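Local coordinates for protein Na-translocating NADH-quinone reductase subunit C NqrC (Shewanella oneidensis, PDB 4XHF) that belongs to the NqrC family and holds flavin mononucleotide in its soluble part, which contains an FMN-binding domain, at residues 66-80 with 112-124. Numbering follows the deposited sequence.
Sequences SVKPLLINLDTGKVD and TRANDARVFKVFD
Leu74 and Arg113 meet where the antiparallel pair of strands 67-73 and 116-123 runs out into a turn. Methyl CD1 of Leu74 lies over one face of the Arg113 guanidinium, offset toward its rim and 3.7 Å from NE, while Asp75 comes up at the edge of the same group. The resulting salt bridge, Arg113 NH2 to Asp75 OD1 at 3.2 Å, stays in the guanidinium plane but meets the carboxylate from above its own plane, the two planes standing 46° apart. Arg113 reaches this place through bends at chi2 and chi3, and its NH1 is held by the carbonyl of Glu238. Methyl CD2 of Leu74 turns instead to Ala117 CB, 3.8 Å away. Asn73 OD1 accepts from Thr76 N, an Asx motif at the turn joining strand 67-73 to the weakly bonded strand 79-80.

Along the strands, Leu70 to Val119 and Ile72 to Ala117 are hydrogen-bonded pairs. On their face, Val119 CG2 packs against Leu70 CB at 3.7 Å, and the extended Lys121 chain lays its CE beside Leu70 CD1 at 3.6 Å. The other face brings Val67 and Pro69 obliquely against Phe120, whose CE2 is 3.9 Å from Pro69 CB. Back at the turn end, Asp80 OD2 approaches both carboxylate oxygens of Asp116, 2.8 Å from OD1, a closeness of like charges that would probably raise the proton affinity of one of them; Lys78 NZ pairs with Asp80 OD1, and a water donates to Asp116 OD1.

Helix 29-48 covers the Val67 and Phe120 face, whereas Phe240 and helix 241-249 pack on the face of Ile72 and Val119. Strand 113-123 continues the antiparallel sheet by pairing with strand 129-139.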
loop_
_atom_site.group_PDB
_atom_site.type_symbol
_atom_site.label_atom_id
_atom_site.label_comp_id
_atom_site.label_asym_id
_atom_site.label_seq_id
_atom_site.Cartn_x
_atom_site.Cartn_y
_atom_site.Cartn_z
ATOM N N SER A 66 -8.821 12.495 10.862
ATOM C CA SER A 66 -9.419 11.908 9.665
ATOM C C SER A 66 -8.973 10.476 9.372
ATOM O O SER A 66 -9.440 9.878 8.403
ATOM C CB SER A 66 -9.106 12.789 8.453
ATOM O OG SER A 66 -9.691 14.072 8.597
ATOM N N VAL A 67 -8.083 9.927 10.198
ATOM C CA VAL A 67 -7.556 8.586 9.954
ATOM C C VAL A 67 -7.686 7.701 11.190
ATOM O O VAL A 67 -7.429 8.136 12.314
ATOM C CB VAL A 67 -6.073 8.627 9.510
ATOM C CG1 VAL A 67 -5.576 7.230 9.163
ATOM C CG2 VAL A 67 -5.897 9.544 8.308
ATOM N N LYS A 68 -8.096 6.456 10.955
ATOM C CA LYS A 68 -8.212 5.445 11.997
ATOM C C LYS A 68 -7.277 4.278 11.697
ATOM O O LYS A 68 -7.593 3.433 10.859
ATOM C CB LYS A 68 -9.654 4.948 12.107
ATOM C CG LYS A 68 -9.866 3.876 13.160
ATOM C CD LYS A 68 -11.351 3.633 13.414
ATOM C CE LYS A 68 -11.699 2.158 13.327
ATOM N NZ LYS A 68 -13.170 1.899 13.332
ATOM N N PRO A 69 -6.113 4.233 12.363
ATOM C CA PRO A 69 -5.207 3.098 12.162
ATOM C C PRO A 69 -5.792 1.803 12.712
ATOM O O PRO A 69 -6.433 1.814 13.763
ATOM C CB PRO A 69 -3.945 3.503 12.936
ATOM C CG PRO A 69 -4.052 4.978 13.123
ATOM C CD PRO A 69 -5.514 5.259 13.233
ATOM N N LEU A 70 -5.571 0.707 11.995
ATOM C CA LEU A 70 -6.096 -0.593 12.385
ATOM C C LEU A 70 -5.069 -1.684 12.164
ATOM O O LEU A 70 -4.382 -1.702 11.147
ATOM C CB LEU A 70 -7.357 -0.929 11.591
ATOM C CG LEU A 70 -8.598 -0.080 11.844
ATOM C CD1 LEU A 70 -9.647 -0.379 10.795
ATOM C CD2 LEU A 70 -9.140 -0.352 13.231
ATOM N N LEU A 71 -4.970 -2.590 13.129
ATOM C CA LEU A 71 -4.215 -3.819 12.953
ATOM C C LEU A 71 -5.224 -4.926 12.686
ATOM O O LEU A 71 -6.093 -5.187 13.515
ATOM C CB LEU A 71 -3.365 -4.127 14.187
ATOM C CG LEU A 71 -2.391 -5.303 14.070
ATOM C CD1 LEU A 71 -1.309 -5.016 13.034
ATOM C CD2 LEU A 71 -1.776 -5.626 15.428
ATOM N N ILE A 72 -5.120 -5.560 11.523
ATOM C CA ILE A 72 -6.091 -6.569 11.120
ATOM C C ILE A 72 -5.416 -7.907 10.862
ATOM O O ILE A 72 -4.274 -7.966 10.408
ATOM C CB ILE A 72 -6.872 -6.133 9.854
ATOM C CG1 ILE A 72 -5.930 -5.934 8.663
ATOM C CG2 ILE A 72 -7.652 -4.857 10.131
ATOM C CD1 ILE A 72 -5.905 -7.099 7.700
ATOM N N ASN A 73 -6.136 -8.980 11.171
ATOM C CA ASN A 73 -5.688 -10.327 10.862
ATOM C C ASN A 73 -5.942 -10.633 9.393
ATOM O O ASN A 73 -7.086 -10.641 8.941
ATOM C CB ASN A 73 -6.407 -11.341 11.750
ATOM C CG ASN A 73 -5.860 -12.741 11.594
ATOM O OD1 ASN A 73 -6.196 -13.451 10.649
ATOM N ND2 ASN A 73 -5.013 -13.149 12.529
ATOM N N LEU A 74 -4.870 -10.879 8.650
ATOM C CA LEU A 74 -4.965 -11.051 7.206
ATOM C C LEU A 74 -5.794 -12.267 6.803
ATOM O O LEU A 74 -6.520 -12.224 5.810
ATOM C CB LEU A 74 -3.562 -11.155 6.604
ATOM C CG LEU A 74 -2.796 -9.833 6.506
ATOM C CD1 LEU A 74 -1.320 -10.083 6.250
ATOM C CD2 LEU A 74 -3.382 -8.953 5.414
ATOM N N ASP A 75 -5.694 -13.347 7.572
ATOM C CA ASP A 75 -6.409 -14.577 7.250
ATOM C C ASP A 75 -7.911 -14.457 7.492
ATOM O O ASP A 75 -8.713 -14.941 6.691
ATOM C CB ASP A 75 -5.850 -15.745 8.066
ATOM C CG ASP A 75 -4.458 -16.155 7.624
ATOM O OD1 ASP A 75 -4.180 -16.120 6.406
ATOM O OD2 ASP A 75 -3.639 -16.516 8.496
ATOM N N THR A 76 -8.287 -13.811 8.592
ATOM C CA THR A 76 -9.691 -13.730 8.994
ATOM C C THR A 76 -10.334 -12.403 8.607
ATOM O O THR A 76 -11.546 -12.329 8.403
ATOM C CB THR A 76 -9.849 -13.917 10.516
ATOM O OG1 THR A 76 -9.315 -12.779 11.203
ATOM C CG2 THR A 76 -9.132 -15.175 10.983
ATOM N N GLY A 77 -9.521 -11.356 8.512
ATOM C CA GLY A 77 -10.027 -10.024 8.233
ATOM C C GLY A 77 -10.488 -9.309 9.492
ATOM O O GLY A 77 -10.967 -8.175 9.429
ATOM N N LYS A 78 -10.345 -9.972 10.637
ATOM C CA LYS A 78 -10.744 -9.395 11.916
ATOM C C LYS A 78 -9.734 -8.358 12.394
ATOM O O LYS A 78 -8.547 -8.439 12.078
ATOM C CB LYS A 78 -10.903 -10.492 12.976
ATOM C CG LYS A 78 -11.247 -9.968 14.371
ATOM C CD LYS A 78 -11.524 -11.093 15.364
ATOM C CE LYS A 78 -10.264 -11.873 15.713
ATOM N NZ LYS A 78 -9.240 -11.028 16.395
ATOM N N VAL A 79 -10.219 -7.384 13.157
ATOM C CA VAL A 79 -9.365 -6.371 13.759
ATOM C C VAL A 79 -8.669 -6.941 14.993
ATOM O O VAL A 79 -9.323 -7.477 15.890
ATOM C CB VAL A 79 -10.180 -5.110 14.148
ATOM C CG1 VAL A 79 -9.322 -4.103 14.912
ATOM C CG2 VAL A 79 -10.775 -4.462 12.909
ATOM N N ASP A 80 -7.344 -6.832 15.020
ATOM C CA ASP A 80 -6.553 -7.224 16.183
ATOM C C ASP A 80 -6.143 -6.001 17.000
ATOM O O ASP A 80 -6.084 -4.885 16.482
ATOM C CB ASP A 80 -5.309 -8.007 15.756
ATOM C CG ASP A 80 -5.634 -9.416 15.290
ATOM O OD1 ASP A 80 -6.773 -9.881 15.514
ATOM O OD2 ASP A 80 -4.743 -10.065 14.707
ATOM N N THR A 112 8.266 -14.731 3.477
ATOM C CA THR A 112 7.485 -14.869 4.698
ATOM C C THR A 112 6.498 -13.713 4.803
ATOM O O THR A 112 6.770 -12.613 4.322
ATOM C CB THR A 112 8.396 -14.918 5.947
ATOM O OG1 THR A 112 7.600 -15.099 7.125
ATOM C CG2 THR A 112 9.216 -13.644 6.078
ATOM N N ARG A 113 5.346 -13.974 5.414
ATOM C CA ARG A 113 4.298 -12.969 5.553
ATOM C C ARG A 113 3.816 -12.872 6.995
ATOM O O ARG A 113 3.544 -13.886 7.634
ATOM C CB ARG A 113 3.120 -13.301 4.635
ATOM C CG ARG A 113 2.134 -12.159 4.449
ATOM C CD ARG A 113 0.723 -12.671 4.219
ATOM N NE ARG A 113 0.184 -13.319 5.411
ATOM C CZ ARG A 113 -0.989 -13.943 5.466
ATOM N NH1 ARG A 113 -1.764 -14.016 4.391
ATOM N NH2 ARG A 113 -1.386 -14.501 6.601
ATOM N N ALA A 114 3.707 -11.649 7.502
ATOM C CA ALA A 114 3.161 -11.421 8.832
ATOM C C ALA A 114 1.711 -11.882 8.887
ATOM O O ALA A 114 1.023 -11.907 7.868
ATOM C CB ALA A 114 3.264 -9.953 9.207
ATOM N N ASN A 115 1.248 -12.247 10.076
ATOM C CA ASN A 115 -0.139 -12.655 10.253
ATOM C C ASN A 115 -1.065 -11.446 10.256
ATOM O O ASN A 115 -2.192 -11.518 9.764
ATOM C CB ASN A 115 -0.308 -13.447 11.549
ATOM C CG ASN A 115 0.399 -14.788 11.510
ATOM O OD1 ASN A 115 0.636 -15.347 10.439
ATOM N ND2 ASN A 115 0.733 -15.315 12.681
ATOM N N ASP A 116 -0.573 -10.339 10.808
ATOM C CA ASP A 116 -1.343 -9.102 10.903
ATOM C C ASP A 116 -0.733 -7.996 10.053
ATOM O O ASP A 116 0.487 -7.907 9.914
ATOM C CB ASP A 116 -1.431 -8.626 12.357
ATOM C CG ASP A 116 -2.097 -9.638 13.269
ATOM O OD1 ASP A 116 -2.818 -10.521 12.760
ATOM O OD2 ASP A 116 -1.902 -9.544 14.499
ATOM N N ALA A 117 -1.595 -7.152 9.495
ATOM C CA ALA A 117 -1.164 -5.985 8.736
ATOM C C ALA A 117 -1.785 -4.722 9.321
ATOM O O ALA A 117 -2.912 -4.747 9.817
ATOM C CB ALA A 117 -1.543 -6.135 7.275
ATOM N N ARG A 118 -1.038 -3.624 9.273
ATOM C CA ARG A 118 -1.554 -2.333 9.703
ATOM C C ARG A 118 -2.189 -1.621 8.523
ATOM O O ARG A 118 -1.541 -1.419 7.500
ATOM C CB ARG A 118 -0.447 -1.471 10.306
ATOM C CG ARG A 118 -0.885 -0.054 10.649
ATOM C CD ARG A 118 0.260 0.729 11.256
ATOM N NE ARG A 118 1.427 0.743 10.380
ATOM C CZ ARG A 118 2.652 1.085 10.765
ATOM N NH1 ARG A 118 2.882 1.444 12.020
ATOM N NH2 ARG A 118 3.650 1.063 9.893
ATOM N N VAL A 119 -3.454 -1.245 8.675
ATOM C CA VAL A 119 -4.186 -0.551 7.624
ATOM C C VAL A 119 -4.774 0.737 8.179
ATOM O O VAL A 119 -4.821 0.931 9.393
ATOM C CB VAL A 119 -5.310 -1.432 7.035
ATOM C CG1 VAL A 119 -4.727 -2.689 6.418
ATOM C CG2 VAL A 119 -6.332 -1.796 8.100
ATOM N N PHE A 120 -5.215 1.613 7.282
ATOM C CA PHE A 120 -5.737 2.920 7.668
ATOM C C PHE A 120 -7.042 3.240 6.950
ATOM O O PHE A 120 -7.091 3.258 5.724
ATOM C CB PHE A 120 -4.714 4.013 7.363
ATOM C CG PHE A 120 -3.362 3.763 7.957
ATOM C CD1 PHE A 120 -2.414 3.026 7.269
ATOM C CD2 PHE A 120 -3.035 4.277 9.198
ATOM C CE1 PHE A 120 -1.166 2.799 7.814
ATOM C CE2 PHE A 120 -1.791 4.055 9.749
ATOM C CZ PHE A 120 -0.854 3.316 9.055
ATOM N N LYS A 121 -8.096 3.488 7.723
ATOM C CA LYS A 121 -9.344 4.003 7.174
ATOM C C LYS A 121 -9.273 5.523 7.154
ATOM O O LYS A 121 -8.933 6.137 8.162
ATOM C CB LYS A 121 -10.547 3.537 7.995
ATOM C CG LYS A 121 -10.877 2.059 7.850
ATOM C CD LYS A 121 -12.087 1.686 8.692
ATOM C CE LYS A 121 -12.418 0.210 8.581
ATOM N NZ LYS A 121 -13.589 -0.156 9.424
ATOM N N VAL A 122 -9.588 6.120 6.007
ATOM C CA VAL A 122 -9.509 7.570 5.842
ATOM C C VAL A 122 -10.893 8.155 5.580
ATOM O O VAL A 122 -11.634 7.657 4.733
ATOM C CB VAL A 122 -8.562 7.951 4.689
ATOM C CG1 VAL A 122 -8.348 9.458 4.649
ATOM C CG2 VAL A 122 -7.228 7.223 4.835
ATOM N N PHE A 123 -11.227 9.215 6.311
ATOM C CA PHE A 123 -12.538 9.853 6.218
ATOM C C PHE A 123 -12.416 11.301 5.750
ATOM O O PHE A 123 -11.469 11.999 6.111
ATOM C CB PHE A 123 -13.248 9.804 7.574
ATOM C CG PHE A 123 -13.386 8.418 8.138
ATOM C CD1 PHE A 123 -14.499 7.646 7.851
ATOM C CD2 PHE A 123 -12.401 7.887 8.955
ATOM C CE1 PHE A 123 -14.627 6.372 8.368
ATOM C CE2 PHE A 123 -12.526 6.614 9.473
ATOM C CZ PHE A 123 -13.640 5.856 9.178
ATOM N N ASP A 124 -13.378 11.751 4.950
ATOM C CA ASP A 124 -13.419 13.144 4.530
ATOM C C ASP A 124 -13.963 14.000 5.666
ATOM O O ASP A 124 -14.288 13.484 6.736
ATOM C CB ASP A 124 -14.272 13.313 3.270
ATOM C CG ASP A 124 -15.685 12.771 3.435
ATOM O OD1 ASP A 124 -16.199 12.735 4.572
ATOM O OD2 ASP A 124 -16.291 12.384 2.413
HETATM O O HOH W 1 -12.611 13.840 8.917
HETATM O O HOH W 2 -10.196 14.559 5.180
HETATM O O HOH W 3 -2.492 -12.512 14.508
#